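Local atomic coordinates of IPT/TIG domain-containing protein (Bacteroides thetaiotaomicron, PDB entry 3TC9), a protein that is of unknown function but probably serves as an auxiliary nutrient-binding protein, joining an immunoglobulin-like IPT/TIG domain to a six-bladed beta-propeller. Residues Ala139-Leu152 and Glu402-Gly416. Numbering follows the deposited sequence.
With EDO (1,2-ethanediol), chain U.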
ATOM      1  N   ALA B 139     -22.426  17.723   8.772  1.00 40.31           N
ATOM      2  CA  ALA B 139     -21.782  16.409   8.663  1.00 40.03           C
ATOM      3  C   ALA B 139     -20.579  16.451   9.585  1.00 43.12           C
ATOM      4  O   ALA B 139     -19.440  16.625   9.138  1.00 42.59           O
ATOM      5  CB  ALA B 139     -21.402  16.099   7.220  1.00 40.06           C
ATOM      6  N   VAL B 140     -20.865  16.393  10.907  1.00 38.46           N
ATOM      7  CA  VAL B 140     -19.869  16.550  11.984  1.00 36.56           C
ATOM      8  C   VAL B 140     -19.122  15.244  12.272  1.00 41.37           C
ATOM      9  O   VAL B 140     -18.040  15.273  12.859  1.00 40.51           O
ATOM     10  CB  VAL B 140     -20.481  17.148  13.277  1.00 39.07           C
ATOM     11  CG1 VAL B 140     -21.202  18.460  12.985  1.00 37.67           C
ATOM     12  CG2 VAL B 140     -21.405  16.160  14.015  1.00 39.57           C
ATOM     13  N   TRP B 141     -19.695  14.108  11.857  1.00 38.66           N
ATOM     14  CA  TRP B 141     -19.088  12.809  12.101  1.00 38.23           C
ATOM     15  C   TRP B 141     -19.470  11.906  10.972  1.00 40.36           C
ATOM     16  O   TRP B 141     -20.647  11.835  10.627  1.00 39.53           O
ATOM     17  CB  TRP B 141     -19.530  12.240  13.467  1.00 37.79           C
ATOM     18  CG  TRP B 141     -18.572  11.255  14.043  1.00 39.05           C
ATOM     19  CD1 TRP B 141     -18.588   9.900  13.884  1.00 42.23           C
ATOM     20  CD2 TRP B 141     -17.427  11.553  14.865  1.00 38.68           C
ATOM     21  NE1 TRP B 141     -17.538   9.330  14.580  1.00 41.25           N
ATOM     22  CE2 TRP B 141     -16.828  10.321  15.209  1.00 41.92           C
ATOM     23  CE3 TRP B 141     -16.900  12.743  15.416  1.00 39.69           C
ATOM     24  CZ2 TRP B 141     -15.696  10.246  16.022  1.00 41.05           C
ATOM     25  CZ3 TRP B 141     -15.785  12.666  16.232  1.00 40.54           C
ATOM     26  CH2 TRP B 141     -15.194  11.428  16.529  1.00 41.18           C
ATOM     27  N   LEU B 142     -18.464  11.306  10.321  1.00 35.80           N
ATOM     28  CA  LEU B 142     -18.671  10.424   9.174  1.00 35.67           C
ATOM     29  C   LEU B 142     -18.243   9.011   9.560  1.00 39.24           C
ATOM     30  O   LEU B 142     -17.189   8.851  10.184  1.00 36.74           O
ATOM     31  CB  LEU B 142     -17.887  10.940   7.949  1.00 34.82           C
ATOM     32  CG  LEU B 142     -18.437  12.202   7.283  1.00 39.00           C
ATOM     33  CD1 LEU B 142     -17.386  12.890   6.428  1.00 36.74           C
ATOM     34  CD2 LEU B 142     -19.597  11.870   6.391  1.00 44.86           C
ATOM     35  N   SER B 143     -19.082   7.992   9.239  1.00 36.71           N
ATOM     36  CA  SER B 143     -18.808   6.597   9.605  1.00 36.56           C
ATOM     37  C   SER B 143     -19.426   5.621   8.616  1.00 41.73           C
ATOM     38  O   SER B 143     -20.643   5.648   8.376  1.00 42.21           O
ATOM     39  CB  SER B 143     -19.333   6.309  11.008  1.00 37.46           C
ATOM     40  OG  SER B 143     -19.176   4.947  11.360  1.00 44.85           O
ATOM     41  N   PHE B 144     -18.577   4.752   8.052  1.00 37.17           N
ATOM     42  CA  PHE B 144     -19.023   3.696   7.154  1.00 37.17           C
ATOM     43  C   PHE B 144     -19.705   2.598   7.947  1.00 41.61           C
ATOM     44  O   PHE B 144     -19.357   2.355   9.100  1.00 40.23           O
ATOM     45  CB  PHE B 144     -17.825   3.102   6.376  1.00 38.28           C
ATOM     46  CG  PHE B 144     -17.481   3.861   5.128  1.00 39.58           C
ATOM     47  CD1 PHE B 144     -18.316   3.811   4.009  1.00 41.35           C
ATOM     48  CD2 PHE B 144     -16.339   4.661   5.072  1.00 41.48           C
ATOM     49  CE1 PHE B 144     -18.021   4.550   2.866  1.00 41.57           C
ATOM     50  CE2 PHE B 144     -16.037   5.398   3.920  1.00 42.80           C
ATOM     51  CZ  PHE B 144     -16.882   5.337   2.829  1.00 41.19           C
ATOM     52  N   ASP B 145     -20.649   1.908   7.324  1.00 40.62           N
ATOM     53  CA  ASP B 145     -21.247   0.730   7.925  1.00 41.64           C
ATOM     54  C   ASP B 145     -20.176  -0.376   7.833  1.00 47.02           C
ATOM     55  O   ASP B 145     -19.693  -0.634   6.724  1.00 45.33           O
ATOM     56  CB  ASP B 145     -22.545   0.354   7.184  1.00 43.54           C
ATOM     57  CG  ASP B 145     -23.271  -0.893   7.665  1.00 54.28           C
ATOM     58  OD1 ASP B 145     -22.667  -1.686   8.434  1.00 53.21           O
ATOM     59  OD2 ASP B 145     -24.426  -1.102   7.239  1.00 63.29           O
ATOM     60  N   PRO B 146     -19.729  -0.985   8.969  1.00 45.20           N
ATOM     61  CA  PRO B 146     -18.682  -2.022   8.875  1.00 45.55           C
ATOM     62  C   PRO B 146     -19.088  -3.231   8.020  1.00 51.67           C
ATOM     63  O   PRO B 146     -18.200  -3.904   7.493  1.00 52.08           O
ATOM     64  CB  PRO B 146     -18.468  -2.434  10.343  1.00 47.66           C
ATOM     65  CG  PRO B 146     -18.969  -1.275  11.149  1.00 51.14           C
ATOM     66  CD  PRO B 146     -20.145  -0.785  10.374  1.00 46.67           C
ATOM     67  N   LYS B 147     -20.408  -3.489   7.858  1.00 48.64           N
ATOM     68  CA  LYS B 147     -20.924  -4.623   7.079  1.00 49.82           C
ATOM     69  C   LYS B 147     -21.315  -4.223   5.661  1.00 53.66           C
ATOM     70  O   LYS B 147     -21.694  -5.081   4.858  1.00 54.80           O
ATOM     71  CB  LYS B 147     -22.128  -5.265   7.786  1.00 54.61           C
ATOM     72  CG  LYS B 147     -21.845  -5.811   9.185  1.00 75.91           C
ATOM     73  CD  LYS B 147     -21.068  -7.107   9.156  1.00 89.43           C
ATOM     74  CE  LYS B 147     -20.990  -7.749  10.507  1.00100.38           C
ATOM     75  NZ  LYS B 147     -19.946  -8.784  10.500  1.00108.73           N
ATOM     76  N   ASN B 148     -21.249  -2.926   5.349  1.00 48.86           N
ATOM     77  CA  ASN B 148     -21.585  -2.451   4.009  1.00 47.14           C
ATOM     78  C   ASN B 148     -20.804  -1.184   3.702  1.00 47.86           C
ATOM     79  O   ASN B 148     -21.196  -0.093   4.108  1.00 44.83           O
ATOM     80  CB  ASN B 148     -23.090  -2.228   3.844  1.00 45.43           C
ATOM     81  CG  ASN B 148     -23.520  -2.053   2.412  1.00 58.62           C
ATOM     82  OD1 ASN B 148     -22.711  -1.854   1.494  1.00 54.86           O
ATOM     83  ND2 ASN B 148     -24.811  -2.147   2.186  1.00 46.44           N
ATOM     84  N   HIS B 149     -19.711  -1.344   2.945  1.00 44.49           N
ATOM     85  CA  HIS B 149     -18.838  -0.257   2.557  1.00 42.01           C
ATOM     86  C   HIS B 149     -19.489   0.674   1.501  1.00 46.68           C
ATOM     87  O   HIS B 149     -18.892   1.701   1.125  1.00 45.48           O
ATOM     88  CB  HIS B 149     -17.478  -0.791   2.073  1.00 42.04           C
ATOM     89  CG  HIS B 149     -16.392   0.230   2.207  1.00 43.54           C
ATOM     90  ND1 HIS B 149     -16.043   0.762   3.443  1.00 44.61           N
ATOM     91  CD2 HIS B 149     -15.668   0.843   1.249  1.00 43.49           C
ATOM     92  CE1 HIS B 149     -15.110   1.663   3.189  1.00 42.97           C
ATOM     93  NE2 HIS B 149     -14.853   1.747   1.883  1.00 42.55           N
ATOM     94  N   ASN B 150     -20.723   0.365   1.064  1.00 43.10           N
ATOM     95  CA  ASN B 150     -21.425   1.268   0.153  1.00 43.26           C
ATOM     96  C   ASN B 150     -22.272   2.247   0.926  1.00 45.86           C
ATOM     97  O   ASN B 150     -22.824   3.170   0.326  1.00 45.84           O
ATOM     98  CB  ASN B 150     -22.293   0.515  -0.867  1.00 46.14           C
ATOM     99  CG  ASN B 150     -21.483  -0.228  -1.899  1.00 58.75           C
ATOM    100  OD1 ASN B 150     -20.401   0.209  -2.325  1.00 48.49           O
ATOM    101  ND2 ASN B 150     -21.977  -1.387  -2.289  1.00 51.51           N
ATOM    102  N   HIS B 151     -22.392   2.045   2.247  1.00 41.16           N
ATOM    103  CA  HIS B 151     -23.219   2.877   3.111  1.00 40.84           C
ATOM    104  C   HIS B 151     -22.356   3.725   4.036  1.00 42.66           C
ATOM    105  O   HIS B 151     -21.673   3.212   4.921  1.00 39.33           O
ATOM    106  CB  HIS B 151     -24.213   2.004   3.905  1.00 43.28           C
ATOM    107  CG  HIS B 151     -25.278   1.391   3.043  1.00 48.06           C
ATOM    108  ND1 HIS B 151     -26.229   0.528   3.567  1.00 51.15           N
ATOM    109  CD2 HIS B 151     -25.515   1.542   1.718  1.00 49.44           C
ATOM    110  CE1 HIS B 151     -27.016   0.211   2.558  1.00 50.93           C
ATOM    111  NE2 HIS B 151     -26.609   0.775   1.422  1.00 50.37           N
ATOM    112  N   LEU B 152     -22.371   5.036   3.794  1.00 40.89           N
ATOM    113  CA  LEU B 152     -21.636   6.013   4.585  1.00 39.24           C
ATOM    114  C   LEU B 152     -22.644   6.840   5.391  1.00 44.77           C
ATOM    115  O   LEU B 152     -23.455   7.566   4.816  1.00 44.90           O
ATOM    116  CB  LEU B 152     -20.756   6.900   3.672  1.00 37.86           C
ATOM    117  CG  LEU B 152     -20.000   8.080   4.347  1.00 39.54           C
ATOM    118  CD1 LEU B 152     -19.052   7.583   5.447  1.00 38.62           C
ATOM    119  CD2 LEU B 152     -19.270   8.890   3.311  1.00 38.59           C
ATOM    120  N   GLU B 402     -15.522  19.547   9.718  1.00 32.18           N
ATOM    121  CA  GLU B 402     -15.794  18.884  10.989  1.00 31.66           C
ATOM    122  C   GLU B 402     -15.637  17.380  10.916  1.00 36.89           C
ATOM    123  O   GLU B 402     -14.833  16.839  11.663  1.00 38.72           O
ATOM    124  CB  GLU B 402     -17.184  19.249  11.508  1.00 33.18           C
ATOM    125  CG  GLU B 402     -17.295  20.701  11.926  1.00 39.17           C
ATOM    126  CD  GLU B 402     -18.687  21.278  12.098  1.00 53.80           C
ATOM    127  OE1 GLU B 402     -19.642  20.774  11.465  1.00 44.00           O
ATOM    128  OE2 GLU B 402     -18.810  22.277  12.839  1.00 51.14           O
ATOM    129  N   GLY B 403     -16.396  16.708  10.051  1.00 31.51           N
ATOM    130  CA  GLY B 403     -16.313  15.256   9.904  1.00 29.71           C
ATOM    131  C   GLY B 403     -15.276  14.876   8.870  1.00 33.81           C
ATOM    132  O   GLY B 403     -15.012  15.634   7.934  1.00 32.42           O
ATOM    133  N   ILE B 404     -14.671  13.700   9.028  1.00 31.48           N
ATOM    134  CA  ILE B 404     -13.669  13.195   8.083  1.00 30.32           C
ATOM    135  C   ILE B 404     -13.626  11.682   8.162  1.00 34.84           C
ATOM    136  O   ILE B 404     -13.654  11.103   9.261  1.00 36.81           O
ATOM    137  CB  ILE B 404     -12.241  13.817   8.302  1.00 31.70           C
ATOM    138  CG1 ILE B 404     -11.272  13.483   7.108  1.00 32.18           C
ATOM    139  CG2 ILE B 404     -11.641  13.411   9.651  1.00 29.53           C
ATOM    140  CD1 ILE B 404      -9.805  14.058   7.228  1.00 34.04           C
ATOM    141  N   VAL B 405     -13.526  11.037   7.003  1.00 28.95           N
ATOM    142  CA  VAL B 405     -13.333   9.599   7.005  1.00 27.15           C
ATOM    143  C   VAL B 405     -12.394   9.267   5.839  1.00 30.83           C
ATOM    144  O   VAL B 405     -12.476   9.906   4.791  1.00 27.57           O
ATOM    145  CB  VAL B 405     -14.653   8.780   7.017  1.00 31.68           C
ATOM    146  CG1 VAL B 405     -15.458   8.940   5.727  1.00 31.54           C
ATOM    147  CG2 VAL B 405     -14.392   7.307   7.326  1.00 31.90           C
ATOM    148  N   TYR B 406     -11.475   8.308   6.041  1.00 30.14           N
ATOM    149  CA  TYR B 406     -10.648   7.847   4.942  1.00 31.35           C
ATOM    150  C   TYR B 406     -11.324   6.582   4.352  1.00 39.61           C
ATOM    151  O   TYR B 406     -11.732   5.686   5.100  1.00 40.95           O
ATOM    152  CB  TYR B 406      -9.187   7.595   5.363  1.00 33.21           C
ATOM    153  CG  TYR B 406      -8.315   7.121   4.213  1.00 36.84           C
ATOM    154  CD1 TYR B 406      -8.043   7.951   3.131  1.00 37.98           C
ATOM    155  CD2 TYR B 406      -7.802   5.825   4.187  1.00 39.17           C
ATOM    156  CE1 TYR B 406      -7.311   7.496   2.032  1.00 39.30           C
ATOM    157  CE2 TYR B 406      -7.071   5.358   3.087  1.00 40.18           C
ATOM    158  CZ  TYR B 406      -6.823   6.202   2.019  1.00 46.79           C
ATOM    159  OH  TYR B 406      -6.104   5.770   0.940  1.00 53.53           O
ATOM    160  N   ASP B 407     -11.496   6.542   3.024  1.00 34.61           N
ATOM    161  CA  ASP B 407     -12.078   5.386   2.356  1.00 34.67           C
ATOM    162  C   ASP B 407     -10.940   4.595   1.708  1.00 41.47           C
ATOM    163  O   ASP B 407     -10.402   5.018   0.692  1.00 39.34           O
ATOM    164  CB  ASP B 407     -13.127   5.833   1.324  1.00 35.26           C
ATOM    165  CG  ASP B 407     -13.949   4.711   0.726  1.00 44.47           C
ATOM    166  OD1 ASP B 407     -13.445   3.564   0.653  1.00 44.22           O
ATOM    167  OD2 ASP B 407     -15.080   4.975   0.314  1.00 50.10           O
ATOM    168  N   GLU B 408     -10.559   3.462   2.310  1.00 42.63           N
ATOM    169  CA  GLU B 408      -9.463   2.605   1.834  1.00 43.79           C
ATOM    170  C   GLU B 408      -9.752   1.976   0.464  1.00 45.86           C
ATOM    171  O   GLU B 408      -8.843   1.861  -0.340  1.00 43.48           O
ATOM    172  CB  GLU B 408      -9.141   1.504   2.857  1.00 46.22           C
ATOM    173  CG  GLU B 408      -8.495   2.054   4.117  1.00 63.17           C
ATOM    174  CD  GLU B 408      -8.012   1.038   5.136  1.00 99.58           C
ATOM    175  OE1 GLU B 408      -6.907   0.474   4.951  1.00107.35           O
ATOM    176  OE2 GLU B 408      -8.699   0.879   6.170  1.00 94.30           O
ATOM    177  N   GLU B 409     -11.010   1.614   0.194  1.00 44.89           N
ATOM    178  CA  GLU B 409     -11.433   0.992  -1.061  1.00 46.01           C
ATOM    179  C   GLU B 409     -11.495   2.032  -2.211  1.00 49.25           C
ATOM    180  O   GLU B 409     -11.047   1.750  -3.325  1.00 48.88           O
ATOM    181  CB  GLU B 409     -12.795   0.304  -0.853  1.00 49.03           C
ATOM    182  CG  GLU B 409     -13.287  -0.569  -2.009  1.00 68.89           C
ATOM    183  CD  GLU B 409     -14.695  -0.272  -2.504  1.00101.91           C
ATOM    184  OE1 GLU B 409     -15.663  -0.520  -1.745  1.00 85.86           O
ATOM    185  OE2 GLU B 409     -14.832   0.189  -3.663  1.00106.44           O
ATOM    186  N   ARG B 410     -12.020   3.236  -1.938  1.00 44.49           N
ATOM    187  CA  ARG B 410     -12.132   4.295  -2.940  1.00 42.58           C
ATOM    188  C   ARG B 410     -10.878   5.184  -2.958  1.00 46.64           C
ATOM    189  O   ARG B 410     -10.766   6.034  -3.831  1.00 47.91           O
ATOM    190  CB  ARG B 410     -13.425   5.116  -2.737  1.00 39.10           C
ATOM    191  CG  ARG B 410     -14.663   4.288  -3.091  1.00 48.23           C
ATOM    192  CD  ARG B 410     -16.004   4.903  -2.742  1.00 45.46           C
ATOM    193  NE  ARG B 410     -17.062   3.896  -2.847  1.00 48.24           N
ATOM    194  CZ  ARG B 410     -17.574   3.207  -1.827  1.00 55.35           C
ATOM    195  NH1 ARG B 410     -17.155   3.426  -0.589  1.00 30.17           N
ATOM    196  NH2 ARG B 410     -18.523   2.305  -2.040  1.00 49.92           N
ATOM    197  N   GLU B 411      -9.914   4.942  -2.045  1.00 43.45           N
ATOM    198  CA  GLU B 411      -8.607   5.631  -1.894  1.00 42.26           C
ATOM    199  C   GLU B 411      -8.753   7.167  -1.834  1.00 42.55           C
ATOM    200  O   GLU B 411      -8.044   7.904  -2.518  1.00 40.35           O
ATOM    201  CB  GLU B 411      -7.631   5.210  -3.000  1.00 43.96           C
ATOM    202  CG  GLU B 411      -7.269   3.733  -2.952  1.00 56.21           C
ATOM    203  CD  GLU B 411      -6.652   3.200  -4.226  1.00 85.60           C
ATOM    204  OE1 GLU B 411      -7.395   3.012  -5.219  1.00 87.60           O
ATOM    205  OE2 GLU B 411      -5.421   2.970  -4.233  1.00 90.40           O
ATOM    206  N   CYS B 412      -9.665   7.638  -0.987  1.00 38.79           N
ATOM    207  CA  CYS B 412      -9.906   9.070  -0.852  1.00 38.06           C
ATOM    208  C   CYS B 412     -10.433   9.397   0.534  1.00 35.89           C
ATOM    209  O   CYS B 412     -10.847   8.511   1.266  1.00 34.30           O
ATOM    210  CB  CYS B 412     -10.890   9.534  -1.929  1.00 39.08           C
ATOM    211  SG  CYS B 412     -12.554   8.827  -1.769  1.00 43.78           S
ATOM    212  N   PHE B 413     -10.459  10.684   0.847  1.00 29.92           N
ATOM    213  CA  PHE B 413     -11.041  11.268   2.046  1.00 29.82           C
ATOM    214  C   PHE B 413     -12.357  11.918   1.704  1.00 34.46           C
ATOM    215  O   PHE B 413     -12.489  12.506   0.635  1.00 34.47           O
ATOM    216  CB  PHE B 413     -10.111  12.341   2.668  1.00 31.23           C
ATOM    217  CG  PHE B 413      -8.769  11.849   3.149  1.00 31.92           C
ATOM    218  CD1 PHE B 413      -7.697  11.715   2.262  1.00 33.09           C
ATOM    219  CD2 PHE B 413      -8.569  11.518   4.495  1.00 32.00           C
ATOM    220  CE1 PHE B 413      -6.459  11.243   2.704  1.00 32.83           C
ATOM    221  CE2 PHE B 413      -7.325  11.068   4.939  1.00 33.56           C
ATOM    222  CZ  PHE B 413      -6.282  10.920   4.037  1.00 31.79           C
ATOM    223  N   PHE B 414     -13.321  11.821   2.616  1.00 31.34           N
ATOM    224  CA  PHE B 414     -14.608  12.505   2.560  1.00 30.78           C
ATOM    225  C   PHE B 414     -14.653  13.438   3.760  1.00 32.28           C
ATOM    226  O   PHE B 414     -14.372  13.000   4.875  1.00 30.11           O
ATOM    227  CB  PHE B 414     -15.801  11.532   2.520  1.00 33.24           C
ATOM    228  CG  PHE B 414     -15.841  10.713   1.251  1.00 34.97           C
ATOM    229  CD1 PHE B 414     -16.031  11.321   0.019  1.00 38.30           C
ATOM    230  CD2 PHE B 414     -15.667   9.338   1.288  1.00 39.12           C
ATOM    231  CE1 PHE B 414     -16.042  10.567  -1.162  1.00 39.46           C
ATOM    232  CE2 PHE B 414     -15.716   8.578   0.112  1.00 43.21           C
ATOM    233  CZ  PHE B 414     -15.922   9.201  -1.104  1.00 40.25           C
ATOM    234  N   ILE B 415     -14.892  14.735   3.514  1.00 28.14           N
ATOM    235  CA  ILE B 415     -14.878  15.747   4.572  1.00 29.10           C
ATOM    236  C   ILE B 415     -16.222  16.453   4.667  1.00 35.04           C
ATOM    237  O   ILE B 415     -16.768  16.859   3.641  1.00 35.61           O
ATOM    238  CB  ILE B 415     -13.716  16.769   4.341  1.00 31.21           C
ATOM    239  CG1 ILE B 415     -12.341  16.059   4.314  1.00 32.34           C
ATOM    240  CG2 ILE B 415     -13.697  17.937   5.346  1.00 30.19           C
ATOM    241  CD1 ILE B 415     -11.573  16.429   3.177  1.00 40.11           C
ATOM    242  N   GLY B 416     -16.703  16.627   5.906  1.00 31.29           N
ATOM    243  CA  GLY B 416     -17.905  17.388   6.227  1.00 32.29           C
ATOM    244  C   GLY B 416     -17.523  18.850   6.398  1.00 35.98           C
ATOM    245  O   GLY B 416     -17.061  19.262   7.465  1.00 33.82           O
TER
HETATM  246  C1  EDO U 494     -18.304  16.708  16.725  1.00 58.26           C
HETATM  247  O1  EDO U 494     -18.748  15.429  17.160  1.00 59.26           O
HETATM  248  C2  EDO U 494     -16.958  16.490  16.053  1.00 58.32           C
HETATM  249  O2  EDO U 494     -17.022  16.889  14.681  1.00 57.03           O
HETATM  250  O   HOH W   1     -20.038  19.692   8.901  1.00 38.34           O
HETATM  251  O   HOH W   2     -18.319  -1.275  -1.762  1.00 55.55           O
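F144 brings CZ to 3.1 Å from D407 OD2, the two side chains crossing at about a right angle with ring and carboxylate planes 69° apart. L152 CD1 covers one face of this phenyl ring and H149 CE1 the opposite face, so the ring is wedged between two residues of its own segment while CD2 touches V405 CG2. H149 swings its imidazole toward the other segment with CG anti to the backbone N (chi1 -156°), and its NE2 gives a nearly straight 2.6 Å bond to D407 OD1. That oxygen lies close to the imidazole plane, whereas NE2 meets it from above the carboxylate plane. The backbone N of R410 meets OD1 from the other face, while R410 NH1 salt-bridges D407, its hydrogen bond using the syn lone pair of OD2 (2.7 Å). R410 also grips H149 O end-on, through NH1 (3.0 Å) and NH2 (3.2 Å), and its guanidinium runs nearly parallel to the imidazole. With an alanine at D407, R410 NH1 would probably lose its salt-bridge partner and H149 NE2 its acceptor, freeing the imidazole to turn. Toward the start of the strand, L142 sets CB on V405 CG1 and points CD1 at F414 O, 3.4 Å away. Where the strands begin, G403 N makes a weak bond to A139 O, and a water ties A139 N to E402 OE1; E402 is also salt-bridged to R359 and R418. Strand 141-145 runs at 25° to residues 402-407, in the same general direction; strands 141-145 and 401-407 are each an outermost strand of their own antiparallel sheet, so the contact packs two adjacent propeller blades together; Q336, from strand 334-341 of a third sheet, bonds to both L142 O and I404 N.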